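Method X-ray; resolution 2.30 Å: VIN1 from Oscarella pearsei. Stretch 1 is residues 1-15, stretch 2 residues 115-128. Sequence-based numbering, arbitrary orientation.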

# COMPACT_ATOMS: atom_id res chain seq x y z
N MET A 1 -4.19 -0.05 31.78
CA MET A 1 -3.38 -0.94 30.95
C MET A 1 -4.27 -1.85 30.11
O MET A 1 -4.73 -2.89 30.59
N PRO A 2 -4.51 -1.46 28.87
CA PRO A 2 -5.42 -2.24 28.01
C PRO A 2 -4.83 -3.59 27.63
O PRO A 2 -3.62 -3.82 27.70
N VAL A 3 -5.72 -4.49 27.22
CA VAL A 3 -5.30 -5.80 26.76
C VAL A 3 -4.50 -5.66 25.47
O VAL A 3 -4.79 -4.78 24.64
N LYS A 4 -3.49 -6.50 25.30
CA LYS A 4 -2.59 -6.43 24.16
C LYS A 4 -2.59 -7.74 23.39
O LYS A 4 -2.76 -8.82 23.96
N PHE A 5 -2.41 -7.62 22.06
CA PHE A 5 -2.27 -8.80 21.21
C PHE A 5 -1.34 -8.52 20.03
O PHE A 5 -1.53 -9.07 18.95
N HIS A 6 -0.32 -7.68 20.24
CA HIS A 6 0.66 -7.36 19.21
C HIS A 6 1.71 -8.45 19.04
O HIS A 6 2.61 -8.29 18.21
N THR A 7 1.60 -9.54 19.78
CA THR A 7 2.59 -10.60 19.81
C THR A 7 1.89 -11.95 19.68
O THR A 7 0.82 -12.16 20.26
N LYS A 8 2.50 -12.85 18.90
CA LYS A 8 1.91 -14.18 18.70
C LYS A 8 1.75 -14.94 20.01
O LYS A 8 0.82 -15.74 20.15
N THR A 9 2.65 -14.72 20.97
CA THR A 9 2.48 -15.32 22.29
C THR A 9 1.28 -14.72 23.01
O THR A 9 0.50 -15.44 23.64
N LEU A 10 1.12 -13.39 22.94
CA LEU A 10 -0.02 -12.73 23.56
C LEU A 10 -1.33 -13.28 23.03
O LEU A 10 -2.19 -13.73 23.80
N GLU A 11 -1.51 -13.25 21.71
CA GLU A 11 -2.73 -13.78 21.11
C GLU A 11 -2.90 -15.26 21.41
O GLU A 11 -4.00 -15.72 21.75
N SER A 12 -1.80 -16.02 21.32
CA SER A 12 -1.87 -17.47 21.52
C SER A 12 -2.36 -17.82 22.92
O SER A 12 -3.11 -18.79 23.09
N VAL A 13 -1.96 -17.05 23.92
CA VAL A 13 -2.37 -17.31 25.30
C VAL A 13 -3.74 -16.73 25.60
O VAL A 13 -4.60 -17.40 26.18
N ILE A 14 -3.98 -15.48 25.21
CA ILE A 14 -5.18 -14.77 25.63
C ILE A 14 -6.42 -15.24 24.87
O ILE A 14 -7.53 -15.25 25.43
N ASP A 15 -6.27 -15.66 23.61
CA ASP A 15 -7.43 -16.06 22.82
C ASP A 15 -8.23 -17.19 23.47
O ASP A 15 -9.44 -17.01 23.71
N VAL A 115 -8.92 -11.83 34.58
CA VAL A 115 -7.99 -12.84 34.09
C VAL A 115 -7.47 -12.45 32.71
O VAL A 115 -6.30 -12.69 32.39
N ILE A 116 -8.32 -11.84 31.88
CA ILE A 116 -7.90 -11.41 30.56
C ILE A 116 -6.90 -10.27 30.67
O ILE A 116 -5.76 -10.37 30.20
N ASN A 117 -7.32 -9.16 31.30
CA ASN A 117 -6.42 -8.02 31.45
C ASN A 117 -5.18 -8.40 32.25
O ASN A 117 -4.06 -7.97 31.94
N GLY A 118 -5.35 -9.23 33.28
CA GLY A 118 -4.23 -9.61 34.12
C GLY A 118 -3.21 -10.46 33.39
O GLY A 118 -2.00 -10.24 33.53
N MET A 119 -3.67 -11.46 32.63
CA MET A 119 -2.74 -12.22 31.79
C MET A 119 -2.04 -11.30 30.80
O MET A 119 -0.82 -11.42 30.59
N SER A 120 -2.78 -10.38 30.19
CA SER A 120 -2.18 -9.43 29.27
C SER A 120 -1.03 -8.67 29.92
O SER A 120 0.07 -8.58 29.36
N ASP A 121 -1.26 -8.11 31.11
CA ASP A 121 -0.20 -7.37 31.79
C ASP A 121 0.96 -8.28 32.17
O ASP A 121 2.13 -7.88 32.06
N LEU A 122 0.65 -9.50 32.62
CA LEU A 122 1.69 -10.45 32.99
C LEU A 122 2.66 -10.70 31.84
O LEU A 122 3.88 -10.67 32.02
N LEU A 123 2.12 -10.94 30.64
CA LEU A 123 3.00 -11.09 29.49
C LEU A 123 3.60 -9.75 29.05
O LEU A 123 4.68 -9.74 28.44
N MET A 124 2.94 -8.64 29.38
CA MET A 124 3.36 -7.34 28.87
C MET A 124 4.55 -6.76 29.62
O MET A 124 5.32 -5.98 29.03
N CYS A 125 4.73 -7.08 30.90
CA CYS A 125 5.95 -6.61 31.56
C CYS A 125 7.18 -7.31 30.99
O CYS A 125 8.24 -6.69 30.82
N ALA A 126 7.05 -8.60 30.66
CA ALA A 126 8.12 -9.31 29.98
C ALA A 126 8.37 -8.72 28.59
O ALA A 126 9.52 -8.47 28.21
N ASP A 127 7.30 -8.49 27.82
CA ASP A 127 7.46 -7.90 26.50
C ASP A 127 8.14 -6.53 26.58
O ASP A 127 8.98 -6.20 25.74
N ARG A 128 7.78 -5.74 27.59
CA ARG A 128 8.42 -4.44 27.77
C ARG A 128 9.89 -4.60 28.13
O ARG A 128 10.73 -3.80 27.70

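When a chain terminus runs beside a helix and then turns into a helix of its own, two kinds of packing follow one another, and the first fifteen residues of VIN1 offer a compact example. Helix 8-15 runs nearly antiparallel to helix 115-128, at 154° and with axes 10.0 Å apart at closest approach, so side chains fill the space between them; the preceding loop relies more on polar contacts.

In the helical part, Leu123 points toward the first stretch and is the residue most covered by it. Its m,t rotamer, the common one for a helical leucine, sends CD1 to 4.0 Å from Val13 CB, while its own CB lies 3.6 Å from Leu10 CD2. Leu10 and Ile14 start sideways, and their chi angles bring their ends across. With chi1 at -89° and chi2 t, Leu10 also places CD1 4.2 Å from Met124 SD. Ile14, m,t, extends CD1 to 3.7 Å from Ser120 CB, and its CG2 rests 4.1 Å from Ile116 CG2. Val13, chi1 t, points toward the partner helix; its CG1 meets Met119 CE at 4.0 Å, a methyl carried there by an m,t chain with chi3 at 126°, between wells.

Ser120 joins the two modes. A small residue facing the other stretch lets the backbone come close, and here chi1 t directs the hydroxyl to the loop, where Lys4 N donates a hydrogen bond to Ser120 OG at 3.0 Å. Val3, chi1 p, fits alongside, with CG2 3.8 Å from Ser120 CB and 4.2 Å from Ile116 CG2. One helical turn before the serine, Asn117 in m brings OD1 within 3.8 Å of Val3 CB. Water 1 accepts from Val3 N and donates to Asn117 OD1, both at 2.9 Å, tying the loop backbone to the helix. Lys4 begins toward the helix, with CG 3.7 Å from Met124 CG, but its m,m,t,t chain leads the amine away to a partner elsewhere in the structure.

Further along, His6 points toward the helix with chi1 p and presents its ring edge. NE2 donates a weak, nearly linear hydrogen bond to Met124 SD at 3.2 Å; the methionine reaches this edge through an off-well chi1 of -98° followed by m,m. Beside it, His6 CE1 lies 3.1 Å from Asp127 OD2. Asp127, chi1 t, also accepts a weak bond at OD1 from Thr7 OG1, 3.5 Å away. Thr7 occupies the N-cap position, yet its hydroxyl makes no capping bond.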

# COMPACT_ATOMS: atom_id res chain seq x y z
CB MET A 1 -2.44 -1.76 31.82
CG MET A 1 -1.51 -0.93 32.69
SD MET A 1 -1.36 -1.59 34.36
CE MET A 1 -3.07 -1.59 34.88
CB PRO A 2 -5.59 -1.34 26.77
CG PRO A 2 -5.12 0.02 27.19
CD PRO A 2 -4.05 -0.23 28.21
CB VAL A 3 -6.51 -6.73 26.58
CG1 VAL A 3 -7.49 -6.16 25.55
CG2 VAL A 3 -6.07 -8.14 26.19
CB LYS A 4 -1.16 -6.10 24.62
CG LYS A 4 -1.01 -4.76 25.33
CD LYS A 4 -1.31 -3.60 24.39
CE LYS A 4 -1.12 -2.27 25.09
NZ LYS A 4 -1.31 -1.12 24.16
CB PHE A 5 -3.63 -9.29 20.69
CG PHE A 5 -4.75 -8.31 20.88
CD1 PHE A 5 -4.83 -7.17 20.10
CD2 PHE A 5 -5.73 -8.54 21.83
CE1 PHE A 5 -5.87 -6.26 20.27
CE2 PHE A 5 -6.76 -7.64 22.01
CZ PHE A 5 -6.83 -6.50 21.23
CB HIS A 6 1.34 -6.03 19.53
CG HIS A 6 2.00 -6.00 20.88
ND1 HIS A 6 3.36 -6.11 21.05
CD2 HIS A 6 1.47 -5.87 22.12
CE1 HIS A 6 3.64 -6.05 22.34
NE2 HIS A 6 2.51 -5.91 23.01
CB THR A 7 3.41 -10.52 21.11
OG1 THR A 7 4.52 -9.62 20.93
CG2 THR A 7 3.94 -11.87 21.53
CB LYS A 8 2.76 -14.99 17.71
CG LYS A 8 2.74 -14.45 16.30
CD LYS A 8 3.71 -15.21 15.40
CE LYS A 8 3.65 -14.71 13.97
NZ LYS A 8 4.57 -15.47 13.09
CB THR A 9 3.75 -15.14 23.11
OG1 THR A 9 4.84 -15.80 22.46
CG2 THR A 9 3.57 -15.71 24.51
CB LEU A 10 0.06 -11.22 23.33
CG LEU A 10 0.84 -10.41 24.37
CD1 LEU A 10 0.99 -8.97 23.90
CD2 LEU A 10 0.12 -10.45 25.71
CB GLU A 11 -2.72 -13.53 19.60
CG GLU A 11 -3.72 -14.37 18.82
CD GLU A 11 -3.60 -14.16 17.32
OE1 GLU A 11 -3.23 -13.04 16.90
OE2 GLU A 11 -3.87 -15.11 16.56
CB SER A 12 -0.50 -18.09 21.25
OG SER A 12 -0.53 -19.49 21.48
CB VAL A 13 -1.30 -16.77 26.28
CG1 VAL A 13 -1.87 -16.69 27.69
CG2 VAL A 13 -0.05 -17.64 26.25
CB ILE A 14 -4.96 -13.25 25.48
CG1 ILE A 14 -3.90 -12.78 26.48
CG2 ILE A 14 -6.26 -12.47 25.67
CD1 ILE A 14 -3.65 -11.29 26.45
CB ASP A 15 -6.98 -16.40 21.40
CG ASP A 15 -8.13 -16.84 20.51
OD1 ASP A 15 -8.89 -15.97 20.04
OD2 ASP A 15 -8.26 -18.06 20.28
CB VAL A 115 -8.63 -14.23 34.10
CG1 VAL A 115 -8.90 -14.69 35.53
CG2 VAL A 115 -9.91 -14.25 33.28
CB ILE A 116 -9.12 -11.01 29.71
CG1 ILE A 116 -10.13 -12.16 29.64
CG2 ILE A 116 -8.69 -10.59 28.31
CD1 ILE A 116 -11.40 -11.80 28.90
CB ASN A 117 -7.15 -6.85 32.11
CG ASN A 117 -8.20 -6.24 31.20
OD1 ASN A 117 -8.11 -6.33 29.98
ND2 ASN A 117 -9.20 -5.60 31.80
CB MET A 119 -3.49 -13.33 31.06
CG MET A 119 -3.76 -14.56 31.91
SD MET A 119 -4.75 -15.80 31.05
CE MET A 119 -3.72 -17.25 31.22
CB SER A 120 -3.22 -8.45 28.74
OG SER A 120 -2.60 -7.42 27.99
CB ASP A 121 -0.76 -6.67 33.03
CG ASP A 121 -1.85 -5.66 32.69
OD1 ASP A 121 -1.83 -5.13 31.56
OD2 ASP A 121 -2.71 -5.40 33.55
CB LEU A 122 1.06 -11.76 33.45
CG LEU A 122 1.25 -12.12 34.92
CD1 LEU A 122 0.79 -13.55 35.19
CD2 LEU A 122 2.69 -11.93 35.33
CB LEU A 123 2.24 -11.74 28.33
CG LEU A 123 1.73 -13.16 28.60
CD1 LEU A 123 0.70 -13.58 27.57
CD2 LEU A 123 2.89 -14.14 28.64
CB MET A 124 2.19 -6.35 28.92
CG MET A 124 1.47 -6.20 27.60
SD MET A 124 2.60 -5.88 26.23
CE MET A 124 3.33 -4.32 26.73
CB CYS A 125 5.86 -6.79 33.08
SG CYS A 125 5.40 -8.43 33.67
CB ALA A 126 7.78 -10.80 29.87
CB ASP A 127 6.10 -7.79 25.80
CG ASP A 127 6.22 -7.32 24.36
OD1 ASP A 127 6.37 -8.19 23.47
OD2 ASP A 127 6.18 -6.10 24.11
CB ARG A 128 7.70 -3.64 28.86
CG ARG A 128 6.43 -2.95 28.39
CD ARG A 128 5.81 -2.15 29.51
NE ARG A 128 5.35 -3.01 30.60
CZ ARG A 128 4.90 -2.56 31.76
NH1 ARG A 128 4.85 -1.25 32.00
NH2 ARG A 128 4.50 -3.41 32.70
O HOH W 1 -8.42 -4.14 28.11